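Local coordinates for L-Ala-D/L-Glu Epimerase (Escherichia coli, PDB 1JPD), which belongs to the enolase superfamily, pairing an N-terminal domain of the mandelate racemase type with a C-terminal domain of the TIM-barrel class, at residues V9-W14 against S60-I65; M66-Q71 against K83-G88; L76-L81 against A93-L98. All coordinates share one frame; numbering follows the deposited sequence.

Contact 1 (V9-W14 against S60-I65)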
loop_
_atom_site.group_PDB
_atom_site.type_symbol
_atom_site.label_atom_id
_atom_site.label_comp_id
_atom_site.label_asym_id
_atom_site.label_seq_id
_atom_site.Cartn_x
_atom_site.Cartn_y
_atom_site.Cartn_z
ATOM N N VAL A 9 -21.212 9.825 -4.648
ATOM C CA VAL A 9 -19.789 10.021 -4.828
ATOM C C VAL A 9 -19.410 11.378 -4.282
ATOM O O VAL A 9 -20.004 12.388 -4.651
ATOM C CB VAL A 9 -19.411 9.946 -6.323
ATOM C CG1 VAL A 9 -17.939 10.272 -6.519
ATOM C CG2 VAL A 9 -19.703 8.552 -6.852
ATOM N N PHE A 10 -18.439 11.407 -3.381
ATOM C CA PHE A 10 -18.001 12.679 -2.828
ATOM C C PHE A 10 -16.512 12.702 -2.512
ATOM O O PHE A 10 -15.900 11.687 -2.171
ATOM C CB PHE A 10 -18.845 13.072 -1.602
ATOM C CG PHE A 10 -18.931 12.012 -0.543
ATOM C CD1 PHE A 10 -18.113 12.064 0.578
ATOM C CD2 PHE A 10 -19.855 10.978 -0.649
ATOM C CE1 PHE A 10 -18.215 11.104 1.579
ATOM C CE2 PHE A 10 -19.962 10.008 0.350
ATOM C CZ PHE A 10 -19.141 10.076 1.465
ATOM N N GLU A 11 -15.945 13.889 -2.643
ATOM C CA GLU A 11 -14.531 14.122 -2.450
ATOM C C GLU A 11 -14.206 14.644 -1.052
ATOM O O GLU A 11 -14.946 15.454 -0.508
ATOM C CB GLU A 11 -14.097 15.098 -3.549
ATOM C CG GLU A 11 -12.775 15.794 -3.396
ATOM C CD GLU A 11 -12.506 16.710 -4.573
ATOM O OE1 GLU A 11 -13.470 17.333 -5.063
ATOM O OE2 GLU A 11 -11.340 16.816 -5.006
ATOM N N GLU A 12 -13.101 14.167 -0.477
ATOM C CA GLU A 12 -12.673 14.589 0.856
ATOM C C GLU A 12 -11.172 14.874 0.973
ATOM O O GLU A 12 -10.343 14.011 0.691
ATOM C CB GLU A 12 -13.030 13.522 1.896
ATOM C CG GLU A 12 -14.506 13.274 2.084
ATOM C CD GLU A 12 -14.794 12.288 3.204
ATOM O OE1 GLU A 12 -13.892 11.480 3.550
ATOM O OE2 GLU A 12 -15.933 12.313 3.732
ATOM N N ALA A 13 -10.823 16.077 1.414
ATOM C CA ALA A 13 -9.419 16.430 1.595
ATOM C C ALA A 13 -9.094 16.481 3.088
ATOM O O ALA A 13 -9.383 17.474 3.757
ATOM C CB ALA A 13 -9.121 17.781 0.947
ATOM N N TRP A 14 -8.490 15.414 3.608
ATOM C CA TRP A 14 -8.145 15.348 5.031
ATOM C C TRP A 14 -6.800 15.987 5.375
ATOM O O TRP A 14 -5.777 15.667 4.775
ATOM C CB TRP A 14 -8.145 13.894 5.511
ATOM C CG TRP A 14 -9.462 13.186 5.350
ATOM C CD1 TRP A 14 -10.024 12.738 4.183
ATOM C CD2 TRP A 14 -10.365 12.813 6.397
ATOM N NE1 TRP A 14 -11.214 12.102 4.444
ATOM C CE2 TRP A 14 -11.447 12.131 5.793
ATOM C CE3 TRP A 14 -10.363 12.984 7.789
ATOM C CZ2 TRP A 14 -12.518 11.623 6.534
ATOM C CZ3 TRP A 14 -11.431 12.477 8.528
ATOM C CH2 TRP A 14 -12.492 11.803 7.897
ATOM N N SER A 60 -10.440 13.570 -12.137
ATOM C CA SER A 60 -10.205 12.468 -13.060
ATOM C C SER A 60 -10.853 11.154 -12.611
ATOM O O SER A 60 -11.476 10.444 -13.408
ATOM C CB SER A 60 -8.700 12.263 -13.217
ATOM O OG SER A 60 -8.437 11.263 -14.176
ATOM N N VAL A 61 -10.694 10.833 -11.330
ATOM C CA VAL A 61 -11.252 9.612 -10.772
ATOM C C VAL A 61 -12.764 9.699 -10.581
ATOM O O VAL A 61 -13.474 8.709 -10.769
ATOM C CB VAL A 61 -10.585 9.279 -9.428
ATOM C CG1 VAL A 61 -11.170 7.997 -8.863
ATOM C CG2 VAL A 61 -9.081 9.144 -9.620
ATOM N N MET A 62 -13.265 10.872 -10.203
ATOM C CA MET A 62 -14.704 11.023 -10.017
ATOM C C MET A 62 -15.394 10.842 -11.361
ATOM O O MET A 62 -16.451 10.216 -11.448
ATOM C CB MET A 62 -15.036 12.389 -9.414
ATOM C CG MET A 62 -14.614 12.507 -7.966
ATOM S SD MET A 62 -15.098 14.061 -7.229
ATOM C CE MET A 62 -16.836 13.727 -6.921
ATOM N N ALA A 63 -14.782 11.373 -12.413
ATOM C CA ALA A 63 -15.342 11.231 -13.747
ATOM C C ALA A 63 -15.457 9.752 -14.123
ATOM O O ALA A 63 -16.483 9.321 -14.660
ATOM C CB ALA A 63 -14.475 11.969 -14.759
ATOM N N GLN A 64 -14.417 8.967 -13.840
ATOM C CA GLN A 64 -14.444 7.542 -14.169
ATOM C C GLN A 64 -15.551 6.821 -13.421
ATOM O O GLN A 64 -16.206 5.939 -13.974
ATOM C CB GLN A 64 -13.113 6.864 -13.833
ATOM C CG GLN A 64 -11.904 7.393 -14.575
ATOM C CD GLN A 64 -10.655 6.595 -14.253
ATOM O OE1 GLN A 64 -10.551 5.414 -14.594
ATOM N NE2 GLN A 64 -9.704 7.231 -13.588
ATOM N N ILE A 65 -15.761 7.191 -12.159
ATOM C CA ILE A 65 -16.796 6.541 -11.360
ATOM C C ILE A 65 -18.186 6.871 -11.904
ATOM O O ILE A 65 -19.006 5.963 -12.113
ATOM C CB ILE A 65 -16.691 6.934 -9.847
ATOM C CG1 ILE A 65 -15.315 6.531 -9.305
ATOM C CG2 ILE A 65 -17.780 6.221 -9.035
ATOM C CD1 ILE A 65 -15.121 6.770 -7.825
#
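Trp14 NE1 and Arg284 NH2 both hold Glu12 OE1, on the part of strand 9-14 beyond the helix contact, whereas helix 60-65 meets the start of this segment through Val9, Met62 and Ile65. The Trp14 NE1 to Glu12 OE1 hydrogen bond is 2.9 Å long but bent, and the indole donor comes from above the carboxylate plane, 41° out of it. The bond from Arg284 is a salt bridge, and it ties the strand to the C-terminal family region.

Across the contact the touching atoms are apolar. Val9 has its CG1 anti to the backbone N (chi1 175°), and this methyl meets Met62 CE at 3.6 Å as the two side chains slide past each other in opposite directions. The other branch, Val9 CG2, meets Ile65 CG2 at 3.7 Å. Met62 bends at chi3 (78°), which sets CE beside Val9, while its sulphur SD lies 4.0 Å from Glu11 CB. The Glu11 carboxylate has a long, weak ion pair with Arg31 and lies close to the like charge of Asp58.

Strand and helix run nearly antiparallel, their short axes 9.7 Å apart at closest approach, and the two segments bury 208 Å² between them. The helix thus meets the strand through methyl and thioether contacts with no directional bond, while the polar bonding of the strand runs to strand 29-39, through its backbone, and to Arg284.

Contact 2 (M66-Q71 against K83-G88)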
loop_
_atom_site.group_PDB
_atom_site.type_symbol
_atom_site.label_atom_id
_atom_site.label_comp_id
_atom_site.label_asym_id
_atom_site.label_seq_id
_atom_site.Cartn_x
_atom_site.Cartn_y
_atom_site.Cartn_z
ATOM N N MET A 66 -18.444 8.156 -12.142
ATOM C CA MET A 66 -19.737 8.580 -12.675
ATOM C C MET A 66 -20.014 7.790 -13.942
ATOM O O MET A 66 -21.087 7.213 -14.109
ATOM C CB MET A 66 -19.739 10.072 -13.023
ATOM C CG MET A 66 -19.414 11.018 -11.880
ATOM S SD MET A 66 -20.293 10.641 -10.354
ATOM C CE MET A 66 -21.991 10.525 -10.931
ATOM N N SER A 67 -19.026 7.762 -14.827
ATOM C CA SER A 67 -19.143 7.060 -16.097
ATOM C C SER A 67 -19.738 5.669 -15.945
ATOM O O SER A 67 -20.243 5.101 -16.910
ATOM C CB SER A 67 -17.773 6.925 -16.756
ATOM O OG SER A 67 -17.155 5.708 -16.368
ATOM N N VAL A 68 -19.676 5.107 -14.747
ATOM C CA VAL A 68 -20.213 3.772 -14.569
ATOM C C VAL A 68 -21.323 3.702 -13.514
ATOM O O VAL A 68 -21.737 2.615 -13.094
ATOM C CB VAL A 68 -19.072 2.772 -14.242
ATOM C CG1 VAL A 68 -18.624 2.927 -12.797
ATOM C CG2 VAL A 68 -19.525 1.360 -14.535
ATOM N N VAL A 69 -21.811 4.868 -13.100
ATOM C CA VAL A 69 -22.894 4.939 -12.121
ATOM C C VAL A 69 -24.153 4.234 -12.639
ATOM O O VAL A 69 -24.764 3.446 -11.914
ATOM C CB VAL A 69 -23.245 6.404 -11.774
ATOM C CG1 VAL A 69 -24.545 6.453 -10.982
ATOM C CG2 VAL A 69 -22.115 7.030 -10.964
ATOM N N PRO A 70 -24.565 4.519 -13.896
ATOM C CA PRO A 70 -25.757 3.883 -14.469
ATOM C C PRO A 70 -25.710 2.363 -14.358
ATOM O O PRO A 70 -26.682 1.730 -13.949
ATOM C CB PRO A 70 -25.731 4.355 -15.917
ATOM C CG PRO A 70 -25.187 5.734 -15.793
ATOM C CD PRO A 70 -24.039 5.546 -14.818
ATOM N N GLN A 71 -24.570 1.784 -14.718
ATOM C CA GLN A 71 -24.379 0.336 -14.662
ATOM C C GLN A 71 -24.307 -0.178 -13.218
ATOM O O GLN A 71 -24.583 -1.349 -12.951
ATOM C CB GLN A 71 -23.106 -0.039 -15.430
ATOM C CG GLN A 71 -23.126 0.434 -16.876
ATOM C CD GLN A 71 -21.924 1.273 -17.246
ATOM O OE1 GLN A 71 -20.825 0.754 -17.436
ATOM N NE2 GLN A 71 -22.125 2.583 -17.348
ATOM N N LYS A 83 -14.001 -5.688 -15.874
ATOM C CA LYS A 83 -13.920 -5.539 -17.320
ATOM C C LYS A 83 -14.327 -4.151 -17.810
ATOM O O LYS A 83 -13.981 -3.766 -18.924
ATOM C CB LYS A 83 -14.776 -6.611 -17.991
ATOM C CG LYS A 83 -14.460 -8.022 -17.521
ATOM C CD LYS A 83 -15.522 -8.998 -17.985
ATOM C CE LYS A 83 -15.381 -10.338 -17.296
ATOM N NZ LYS A 83 -16.602 -11.165 -17.522
ATOM N N ILE A 84 -15.045 -3.400 -16.974
ATOM C CA ILE A 84 -15.488 -2.049 -17.331
ATOM C C ILE A 84 -14.406 -0.977 -17.161
ATOM O O ILE A 84 -14.054 -0.286 -18.116
ATOM C CB ILE A 84 -16.715 -1.610 -16.496
ATOM C CG1 ILE A 84 -17.930 -2.461 -16.854
ATOM C CG2 ILE A 84 -17.015 -0.133 -16.744
ATOM C CD1 ILE A 84 -19.162 -2.124 -16.034
ATOM N N LEU A 85 -13.890 -0.826 -15.946
ATOM C CA LEU A 85 -12.864 0.183 -15.679
ATOM C C LEU A 85 -11.470 -0.426 -15.588
ATOM O O LEU A 85 -11.314 -1.609 -15.285
ATOM C CB LEU A 85 -13.164 0.912 -14.362
ATOM C CG LEU A 85 -14.465 1.697 -14.200
ATOM C CD1 LEU A 85 -14.514 2.259 -12.792
ATOM C CD2 LEU A 85 -14.537 2.824 -15.224
ATOM N N PRO A 86 -10.436 0.374 -15.875
ATOM C CA PRO A 86 -9.061 -0.132 -15.799
ATOM C C PRO A 86 -8.589 -0.072 -14.338
ATOM O O PRO A 86 -9.235 0.568 -13.507
ATOM C CB PRO A 86 -8.292 0.834 -16.700
ATOM C CG PRO A 86 -9.014 2.131 -16.482
ATOM C CD PRO A 86 -10.475 1.706 -16.505
ATOM N N ALA A 87 -7.484 -0.737 -14.016
ATOM C CA ALA A 87 -6.980 -0.699 -12.650
ATOM C C ALA A 87 -6.600 0.744 -12.327
ATOM O O ALA A 87 -5.979 1.420 -13.142
ATOM C CB ALA A 87 -5.773 -1.605 -12.513
ATOM N N GLY A 88 -6.983 1.210 -11.141
ATOM C CA GLY A 88 -6.685 2.575 -10.736
ATOM C C GLY A 88 -7.543 2.964 -9.545
ATOM O O GLY A 88 -8.350 2.160 -9.080
#
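Val68, in the turn linking two short helices, points both of its methyls at Ile84 and Leu85. Its CG2 lies 3.7 Å from Ile84 CG2 and 3.8 Å from Ile84 CD1, and so touches two branches of one isoleucine. Val68 CG1 occupies the crowded position between backbone N and carbonyl carbon (chi1 76°) and faces Leu85 CD1 at 4.2 Å. Leu94 of helix 89-104 touches both Val68 and Leu85, and Leu76 touches Val68 and Ile84, so the small cluster extends past the two segments.

Polar atoms laid against methyls form the second kind of contact. Gln71 OE1 lies 3.6 Å from Ile84 CD1, the two side chains meeting at an oblique angle. Ser67 OG is 4.1 Å from Leu85 CD2, but its polar partner is elsewhere, in the hydrogen bond it makes with Gln64 O.

Hydrogen bonds, the third kind, act within the 66-71 segment. Met66 to Val69 is a type I beta turn closed by Val69 N to Met66 O at 2.7 Å, and Val68 takes the N-cap position of the helix that follows. Gln71 NE2 reaches back to Ser67 O over 3.2 Å. The donor lies in the carbonyl plane on a lone pair, with a C=O...donor angle of 136°, although the acceptor is tilted 21° from the amide plane of Gln71.

Van der Waals contacts, most of them between methyls, therefore carry the 172 Å² buried here, and neither segment gives the other a hydrogen bond. The polar bonds belong to the turn: the one through NE2 would limit rotation of the Gln71 amide, consistent with OE1 lying on Ile84 CD1, while Ser67 is tied back to the preceding helix.

Contact 3 (L76-L81 against A93-L98); sequences LTREEL and ALDCAL
A capping box starts helix 78-84, whose Arg78 and Leu81 then pack on Leu94, Asp95 and Leu98 of helix 89-104. In the box, Thr77 OG1 takes a weak bond from Glu80 N, and Glu80 OE2 accepts from two donors of Thr77: the backbone N at 3.3 Å, from above the carboxylate plane, and OG1 at 3.1 Å, on the anti lone pair.

Leu98 carries the largest share of the interface. Its CB lies 3.4 Å from Arg78 CG, the two side chains passing in opposite directions, and Leu98 O sits 4.2 Å above one face of the Arg78 guanidinium, offset toward the rim. Arg78 also makes a cation-pi contact with Trp99. Leu81 crosses Leu94 at about a right angle. Its CD2 lies 3.6 Å from Leu94 CB and 3.5 Å from Asp95 N, so this methyl rests on the helix backbone as well as on a side chain, and it is 4.0 Å from Leu98 CD1.

Asp95 OD2 is hydrogen-bonded to Thr258 OG1, while Arg78 NE stays 6.4 Å from this oxygen, too far for a direct salt bridge. The arrangement joins two successive helices in the helical part of the enolase-type N-terminal domain, which follows its three-stranded antiparallel sheet.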
loop_
_atom_site.group_PDB
_atom_site.type_symbol
_atom_site.label_atom_id
_atom_site.label_comp_id
_atom_site.label_asym_id
_atom_site.label_seq_id
_atom_site.Cartn_x
_atom_site.Cartn_y
_atom_site.Cartn_z
ATOM N N LEU A 76 -24.380 -3.893 -11.051
ATOM C CA LEU A 76 -23.025 -4.260 -11.467
ATOM C C LEU A 76 -22.273 -5.019 -10.383
ATOM O O LEU A 76 -21.984 -4.467 -9.329
ATOM C CB LEU A 76 -22.231 -3.007 -11.827
ATOM C CG LEU A 76 -20.829 -3.250 -12.382
ATOM C CD1 LEU A 76 -20.945 -3.915 -13.745
ATOM C CD2 LEU A 76 -20.079 -1.930 -12.490
ATOM N N THR A 77 -21.951 -6.280 -10.638
ATOM C CA THR A 77 -21.221 -7.068 -9.653
ATOM C C THR A 77 -19.736 -6.744 -9.735
ATOM O O THR A 77 -19.295 -6.020 -10.627
ATOM C CB THR A 77 -21.386 -8.581 -9.887
ATOM O OG1 THR A 77 -20.971 -8.902 -11.219
ATOM C CG2 THR A 77 -22.829 -9.006 -9.676
ATOM N N ARG A 78 -18.972 -7.285 -8.793
ATOM C CA ARG A 78 -17.535 -7.072 -8.755
ATOM C C ARG A 78 -16.873 -7.739 -9.949
ATOM O O ARG A 78 -15.931 -7.199 -10.528
ATOM C CB ARG A 78 -16.958 -7.644 -7.462
ATOM C CG ARG A 78 -17.157 -6.757 -6.246
ATOM C CD ARG A 78 -17.298 -7.588 -4.986
ATOM N NE ARG A 78 -18.590 -8.269 -4.961
ATOM C CZ ARG A 78 -18.891 -9.280 -4.155
ATOM N NH1 ARG A 78 -17.988 -9.740 -3.296
ATOM N NH2 ARG A 78 -20.094 -9.832 -4.210
ATOM N N GLU A 79 -17.366 -8.913 -10.327
ATOM C CA GLU A 79 -16.780 -9.616 -11.458
ATOM C C GLU A 79 -16.956 -8.815 -12.746
ATOM O O GLU A 79 -16.059 -8.786 -13.587
ATOM C CB GLU A 79 -17.402 -11.003 -11.623
ATOM C CG GLU A 79 -16.656 -11.864 -12.624
ATOM C CD GLU A 79 -17.454 -13.070 -13.071
ATOM O OE1 GLU A 79 -17.637 -14.008 -12.264
ATOM O OE2 GLU A 79 -17.903 -13.073 -14.239
ATOM N N GLU A 80 -18.106 -8.157 -12.889
ATOM C CA GLU A 80 -18.389 -7.359 -14.081
ATOM C C GLU A 80 -17.595 -6.052 -14.090
ATOM O O GLU A 80 -17.226 -5.549 -15.150
ATOM C CB GLU A 80 -19.892 -7.036 -14.182
ATOM C CG GLU A 80 -20.828 -8.247 -14.152
ATOM C CD GLU A 80 -22.295 -7.873 -14.342
ATOM O OE1 GLU A 80 -22.710 -7.612 -15.493
ATOM O OE2 GLU A 80 -23.036 -7.832 -13.336
ATOM N N LEU A 81 -17.328 -5.507 -12.905
ATOM C CA LEU A 81 -16.587 -4.250 -12.781
ATOM C C LEU A 81 -15.146 -4.317 -13.283
ATOM O O LEU A 81 -14.609 -3.320 -13.761
ATOM C CB LEU A 81 -16.584 -3.783 -11.325
ATOM C CG LEU A 81 -15.773 -2.525 -11.023
ATOM C CD1 LEU A 81 -16.350 -1.340 -11.780
ATOM C CD2 LEU A 81 -15.787 -2.268 -9.530
ATOM N N ALA A 93 -12.224 2.338 -5.481
ATOM C CA ALA A 93 -13.339 2.792 -4.657
ATOM C C ALA A 93 -14.585 1.935 -4.914
ATOM O O ALA A 93 -15.251 1.496 -3.972
ATOM C CB ALA A 93 -13.644 4.244 -4.937
ATOM N N LEU A 94 -14.894 1.680 -6.183
ATOM C CA LEU A 94 -16.070 0.880 -6.509
ATOM C C LEU A 94 -15.952 -0.571 -6.063
ATOM O O LEU A 94 -16.875 -1.123 -5.452
ATOM C CB LEU A 94 -16.350 0.939 -8.009
ATOM C CG LEU A 94 -16.713 2.342 -8.481
ATOM C CD1 LEU A 94 -16.919 2.346 -9.983
ATOM C CD2 LEU A 94 -17.957 2.817 -7.751
ATOM N N ASP A 95 -14.820 -1.189 -6.372
ATOM C CA ASP A 95 -14.597 -2.578 -6.001
ATOM C C ASP A 95 -14.707 -2.725 -4.486
ATOM O O ASP A 95 -15.355 -3.644 -3.988
ATOM C CB ASP A 95 -13.222 -3.042 -6.502
ATOM C CG ASP A 95 -12.961 -4.516 -6.230
ATOM O OD1 ASP A 95 -12.380 -4.845 -5.177
ATOM O OD2 ASP A 95 -13.343 -5.355 -7.066
ATOM N N CYS A 96 -14.091 -1.808 -3.748
ATOM C CA CYS A 96 -14.156 -1.878 -2.299
ATOM C C CYS A 96 -15.567 -1.600 -1.809
ATOM O O CYS A 96 -16.032 -2.248 -0.877
ATOM C CB CYS A 96 -13.166 -0.899 -1.664
ATOM S SG CYS A 96 -11.439 -1.384 -1.909
ATOM N N ALA A 97 -16.252 -0.644 -2.429
ATOM C CA ALA A 97 -17.619 -0.338 -2.024
ATOM C C ALA A 97 -18.506 -1.576 -2.218
ATOM O O ALA A 97 -19.366 -1.858 -1.388
ATOM C CB ALA A 97 -18.158 0.830 -2.827
ATOM N N LEU A 98 -18.292 -2.312 -3.305
ATOM C CA LEU A 98 -19.072 -3.519 -3.568
ATOM C C LEU A 98 -18.775 -4.621 -2.545
ATOM O O LEU A 98 -19.681 -5.349 -2.137
ATOM C CB LEU A 98 -18.796 -4.052 -4.981
ATOM C CG LEU A 98 -19.276 -3.199 -6.157
ATOM C CD1 LEU A 98 -18.870 -3.861 -7.472
ATOM C CD2 LEU A 98 -20.789 -3.030 -6.086
#

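Overall arrangement
All three contacts lie in the N-terminal family region, on the same side of the chain's centre. Contact 1 closes before the others open, whereas contacts 2 and 3 alternate their segments along the chain and share helix 78-84. Centres of contacts 2 and 3 are about 9 Å apart; that of contact 1 is about 13 Å from contact 2 and 16 Å from contact 3. Leu94 of contact 3 also packs on Ile65 of contact 1, while Ile84 CD1 against Leu76 CD1 and a probable hydrogen bond from Leu76 N to Gln71 O link contacts 2 and 3. Together they pack the helical part of the N-terminal domain against its sheet, next to the TIM-barrel-class C-terminal region.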